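Local structure of hydrogenase expression/formation protein HypE (Desulfovibrio vulgaris subsp. vulgaris, 2Z1U) at residues A[7-18]-A[97-109]. The protein binds ATP and magnesium and probably uses the nucleotide in the maturation of hydrogenases. Residues are numbered along the deposited sequence; the frame is centred on the assembly and turned at random.
Sequences TLLLDYGSGGRA and ILEEGLDMDILER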
loop_
_atom_site.group_PDB
_atom_site.type_symbol
_atom_site.label_atom_id
_atom_site.label_comp_id
_atom_site.label_asym_id
_atom_site.label_seq_id
_atom_site.Cartn_x
_atom_site.Cartn_y
_atom_site.Cartn_z
ATOM N N THR A 7 -16.870 -18.656 5.159
ATOM C CA THR A 7 -17.651 -17.520 5.730
ATOM C C THR A 7 -17.354 -16.202 4.993
ATOM O O THR A 7 -18.259 -15.380 4.812
ATOM C CB THR A 7 -17.415 -17.338 7.257
ATOM O OG1 THR A 7 -16.853 -18.526 7.819
ATOM C CG2 THR A 7 -18.716 -17.007 7.981
ATOM N N LEU A 8 -16.103 -15.990 4.575
ATOM C CA LEU A 8 -15.793 -14.828 3.726
ATOM C C LEU A 8 -16.174 -15.096 2.263
ATOM O O LEU A 8 -15.393 -15.655 1.483
ATOM C CB LEU A 8 -14.335 -14.361 3.858
ATOM C CG LEU A 8 -14.021 -13.061 3.102
ATOM C CD1 LEU A 8 -14.344 -11.791 3.901
ATOM C CD2 LEU A 8 -12.581 -13.047 2.658
ATOM N N LEU A 9 -17.390 -14.698 1.908
ATOM C CA LEU A 9 -17.912 -14.924 0.566
ATOM C C LEU A 9 -17.252 -13.973 -0.413
ATOM O O LEU A 9 -16.800 -12.890 -0.024
ATOM C CB LEU A 9 -19.433 -14.726 0.523
ATOM C CG LEU A 9 -20.411 -15.649 1.277
ATOM C CD1 LEU A 9 -19.906 -17.087 1.364
ATOM C CD2 LEU A 9 -20.695 -15.112 2.667
ATOM N N LEU A 10 -17.199 -14.379 -1.679
ATOM C CA LEU A 10 -16.774 -13.486 -2.756
ATOM C C LEU A 10 -17.504 -12.149 -2.705
ATOM O O LEU A 10 -16.909 -11.116 -2.978
ATOM C CB LEU A 10 -16.965 -14.137 -4.126
ATOM C CG LEU A 10 -15.766 -14.871 -4.734
ATOM C CD1 LEU A 10 -16.093 -15.295 -6.165
ATOM C CD2 LEU A 10 -14.479 -14.013 -4.702
ATOM N N ASP A 11 -18.787 -12.182 -2.331
ATOM C CA ASP A 11 -19.632 -10.983 -2.194
ATOM C C ASP A 11 -18.967 -9.811 -1.480
ATOM O O ASP A 11 -19.263 -8.654 -1.789
ATOM C CB ASP A 11 -20.920 -11.309 -1.425
ATOM C CG ASP A 11 -21.614 -12.562 -1.928
ATOM O OD1 ASP A 11 -22.860 -12.539 -1.992
ATOM O OD2 ASP A 11 -20.930 -13.572 -2.232
ATOM N N TYR A 12 -18.095 -10.109 -0.514
ATOM C CA TYR A 12 -17.421 -9.076 0.276
ATOM C C TYR A 12 -16.369 -8.307 -0.516
ATOM O O TYR A 12 -15.874 -7.278 -0.046
ATOM C CB TYR A 12 -16.815 -9.660 1.559
ATOM C CG TYR A 12 -17.852 -10.011 2.613
ATOM C CD1 TYR A 12 -18.011 -11.326 3.053
ATOM C CD2 TYR A 12 -18.675 -9.026 3.168
ATOM C CE1 TYR A 12 -18.965 -11.660 4.022
ATOM C CE2 TYR A 12 -19.644 -9.355 4.140
ATOM C CZ TYR A 12 -19.771 -10.666 4.558
ATOM O OH TYR A 12 -20.721 -10.986 5.509
ATOM N N GLY A 13 -16.040 -8.794 -1.713
ATOM C CA GLY A 13 -15.088 -8.113 -2.594
ATOM C C GLY A 13 -15.679 -7.496 -3.852
ATOM O O GLY A 13 -14.940 -6.969 -4.702
ATOM N N SER A 14 -17.007 -7.544 -3.963
ATOM C CA SER A 14 -17.720 -7.089 -5.163
ATOM C C SER A 14 -17.942 -5.578 -5.188
ATOM O O SER A 14 -18.238 -5.013 -6.236
ATOM C CB SER A 14 -19.063 -7.809 -5.297
ATOM O OG SER A 14 -20.004 -7.261 -4.393
ATOM N N GLY A 15 -17.810 -4.938 -4.027
ATOM C CA GLY A 15 -17.998 -3.499 -3.905
ATOM C C GLY A 15 -19.426 -3.066 -3.622
ATOM O O GLY A 15 -19.723 -1.872 -3.661
ATOM N N GLY A 16 -20.305 -4.029 -3.332
ATOM C CA GLY A 16 -21.734 -3.783 -3.085
ATOM C C GLY A 16 -22.100 -3.614 -1.618
ATOM O O GLY A 16 -21.282 -3.156 -0.821
ATOM N N ARG A 17 -23.329 -3.988 -1.259
ATOM C CA ARG A 17 -23.847 -3.773 0.100
ATOM C C ARG A 17 -23.076 -4.516 1.210
ATOM O O ARG A 17 -22.797 -3.940 2.266
ATOM C CB ARG A 17 -25.361 -4.078 0.187
ATOM C CG ARG A 17 -25.789 -5.433 -0.390
ATOM C CD ARG A 17 -27.173 -5.916 0.145
ATOM N NE ARG A 17 -27.100 -6.230 1.572
ATOM C CZ ARG A 17 -26.553 -7.334 2.085
ATOM N NH1 ARG A 17 -26.046 -8.282 1.301
ATOM N NH2 ARG A 17 -26.519 -7.491 3.398
ATOM N N ALA A 18 -22.753 -5.788 0.970
ATOM C CA ALA A 18 -21.969 -6.593 1.916
ATOM C C ALA A 18 -20.532 -6.044 2.085
ATOM O O ALA A 18 -19.986 -6.034 3.202
ATOM C CB ALA A 18 -21.940 -8.047 1.478
ATOM N N ILE A 97 -5.823 -8.151 0.927
ATOM C CA ILE A 97 -6.125 -9.100 -0.150
ATOM C C ILE A 97 -6.541 -10.419 0.501
ATOM O O ILE A 97 -5.763 -11.031 1.230
ATOM C CB ILE A 97 -4.932 -9.292 -1.122
ATOM C CG1 ILE A 97 -4.540 -7.934 -1.737
ATOM C CG2 ILE A 97 -5.294 -10.317 -2.229
ATOM C CD1 ILE A 97 -3.196 -7.915 -2.474
ATOM N N LEU A 98 -7.780 -10.838 0.257
ATOM C CA LEU A 98 -8.356 -11.947 1.010
ATOM C C LEU A 98 -8.854 -13.060 0.110
ATOM O O LEU A 98 -9.369 -12.809 -0.986
ATOM C CB LEU A 98 -9.500 -11.443 1.890
ATOM C CG LEU A 98 -9.158 -10.375 2.939
ATOM C CD1 LEU A 98 -10.425 -9.661 3.434
ATOM C CD2 LEU A 98 -8.390 -10.992 4.096
ATOM N N GLU A 99 -8.689 -14.291 0.587
ATOM C CA GLU A 99 -9.166 -15.472 -0.123
ATOM C C GLU A 99 -10.625 -15.766 0.237
ATOM O O GLU A 99 -10.978 -15.849 1.422
ATOM C CB GLU A 99 -8.281 -16.683 0.208
ATOM C CG GLU A 99 -8.657 -17.934 -0.576
ATOM C CD GLU A 99 -7.772 -19.125 -0.295
ATOM O OE1 GLU A 99 -7.678 -19.996 -1.191
ATOM O OE2 GLU A 99 -7.185 -19.208 0.805
ATOM N N GLU A 100 -11.461 -15.912 -0.793
ATOM C CA GLU A 100 -12.819 -16.464 -0.651
ATOM C C GLU A 100 -12.777 -17.726 0.200
ATOM O O GLU A 100 -11.881 -18.551 0.037
ATOM C CB GLU A 100 -13.401 -16.781 -2.038
ATOM C CG GLU A 100 -14.791 -17.401 -2.047
ATOM C CD GLU A 100 -15.144 -18.089 -3.371
ATOM O OE1 GLU A 100 -16.347 -18.303 -3.621
ATOM O OE2 GLU A 100 -14.229 -18.422 -4.156
ATOM N N GLY A 101 -13.745 -17.861 1.109
ATOM C CA GLY A 101 -13.834 -19.015 1.996
ATOM C C GLY A 101 -13.156 -18.831 3.343
ATOM O O GLY A 101 -13.397 -19.596 4.269
ATOM N N LEU A 102 -12.299 -17.815 3.451
ATOM C CA LEU A 102 -11.561 -17.535 4.681
ATOM C C LEU A 102 -12.483 -17.462 5.900
ATOM O O LEU A 102 -13.517 -16.792 5.867
ATOM C CB LEU A 102 -10.772 -16.226 4.533
ATOM C CG LEU A 102 -9.460 -15.918 5.280
ATOM C CD1 LEU A 102 -9.576 -14.668 6.160
ATOM C CD2 LEU A 102 -8.878 -17.089 6.055
ATOM N N ASP A 103 -12.099 -18.185 6.950
ATOM C CA ASP A 103 -12.707 -18.094 8.283
ATOM C C ASP A 103 -12.740 -16.615 8.702
ATOM O O ASP A 103 -11.704 -15.955 8.770
ATOM C CB ASP A 103 -11.881 -18.951 9.265
ATOM C CG ASP A 103 -12.467 -19.009 10.674
ATOM O OD1 ASP A 103 -13.585 -18.520 10.918
ATOM O OD2 ASP A 103 -11.792 -19.583 11.564
ATOM N N MET A 104 -13.941 -16.106 8.956
ATOM C CA MET A 104 -14.142 -14.698 9.295
ATOM C C MET A 104 -13.557 -14.299 10.644
ATOM O O MET A 104 -13.225 -13.132 10.850
ATOM C CB MET A 104 -15.628 -14.353 9.291
ATOM C CG MET A 104 -16.246 -14.139 7.923
ATOM S SD MET A 104 -15.824 -12.613 7.074
ATOM C CE MET A 104 -15.704 -11.396 8.394
ATOM N N ASP A 105 -13.470 -15.252 11.575
ATOM C CA ASP A 105 -12.851 -14.965 12.867
ATOM C C ASP A 105 -11.343 -14.756 12.754
ATOM O O ASP A 105 -10.763 -14.029 13.557
ATOM C CB ASP A 105 -13.165 -16.030 13.917
ATOM C CG ASP A 105 -12.796 -15.575 15.329
ATOM O OD1 ASP A 105 -12.019 -16.288 16.005
ATOM O OD2 ASP A 105 -13.269 -14.489 15.754
ATOM N N ILE A 106 -10.717 -15.399 11.769
ATOM C CA ILE A 106 -9.311 -15.132 11.442
ATOM C C ILE A 106 -9.158 -13.649 11.082
ATOM O O ILE A 106 -8.320 -12.952 11.646
ATOM C CB ILE A 106 -8.785 -16.049 10.301
ATOM C CG1 ILE A 106 -8.706 -17.503 10.786
ATOM C CG2 ILE A 106 -7.422 -15.551 9.783
ATOM C CD1 ILE A 106 -8.175 -18.490 9.756
ATOM N N LEU A 107 -10.006 -13.172 10.173
ATOM C CA LEU A 107 -10.000 -11.771 9.756
ATOM C C LEU A 107 -10.209 -10.805 10.928
ATOM O O LEU A 107 -9.455 -9.844 11.072
ATOM C CB LEU A 107 -11.043 -11.529 8.659
ATOM C CG LEU A 107 -11.172 -10.106 8.108
ATOM C CD1 LEU A 107 -9.887 -9.620 7.435
ATOM C CD2 LEU A 107 -12.348 -10.037 7.139
ATOM N N GLU A 108 -11.218 -11.068 11.758
ATOM C CA GLU A 108 -11.503 -10.223 12.924
ATOM C C GLU A 108 -10.361 -10.188 13.955
ATOM O O GLU A 108 -10.057 -9.128 14.500
ATOM C CB GLU A 108 -12.829 -10.623 13.600
ATOM C CG GLU A 108 -13.128 -9.812 14.865
ATOM C CD GLU A 108 -14.599 -9.747 15.225
ATOM O OE1 GLU A 108 -15.215 -10.806 15.499
ATOM O OE2 GLU A 108 -15.129 -8.619 15.264
ATOM N N ARG A 109 -9.748 -11.339 14.228
ATOM C CA ARG A 109 -8.578 -11.394 15.102
ATOM C C ARG A 109 -7.417 -10.557 14.553
ATOM O O ARG A 109 -6.741 -9.852 15.304
ATOM C CB ARG A 109 -8.116 -12.834 15.296
ATOM C CG ARG A 109 -8.990 -13.650 16.244
ATOM C CD ARG A 109 -8.270 -14.940 16.636
ATOM N NE ARG A 109 -8.370 -15.965 15.595
ATOM C CZ ARG A 109 -7.525 -16.984 15.443
ATOM N NH1 ARG A 109 -6.478 -17.140 16.257
ATOM N NH2 ARG A 109 -7.726 -17.854 14.458
HETATM O O HOH W 1 -18.160 -16.909 -2.315
#
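L8 is gripped through both its backbone polar groups by the turn that leads from strand 87-99 to helix 104-121: L8 N donates to L102 O (3.0 Å), and G101 N returns a straighter bond to L8 O (2.8 Å, 168° at the hydrogen). E100 CA adds a CA-H...O contact to the same carbonyl. The L8 side chain points into this corner, CG anti to the backbone N (chi1 -174°), and its two methyls part: CD2 lies 3.6 Å from L98 CB, whereas CD1 meets M104 SD at 3.6 Å and reaches L107 CD2 (4.2 Å). The type II beta turn from E99 to L102, with G101 at its third position, joins the strand to the helix in the PurM-like AIR synthase-related fold, and the chain ahead of helix 17-31 pairs with it; L98 also packs on the ATP-binding residue T130. M104, bent at chi2 and chi3, carries its sulfur back over L8 and obliquely beside the Y12 ring, a Met-aromatic contact at 5.1 Å from the centroid; its CG presses on T7 CB. At the other end, the extended E100 chain lays its carboxylate against L10 CG. One water bridges E100 OE1 (2.6 Å) and L10 N, while OE2 accepts from R135 N.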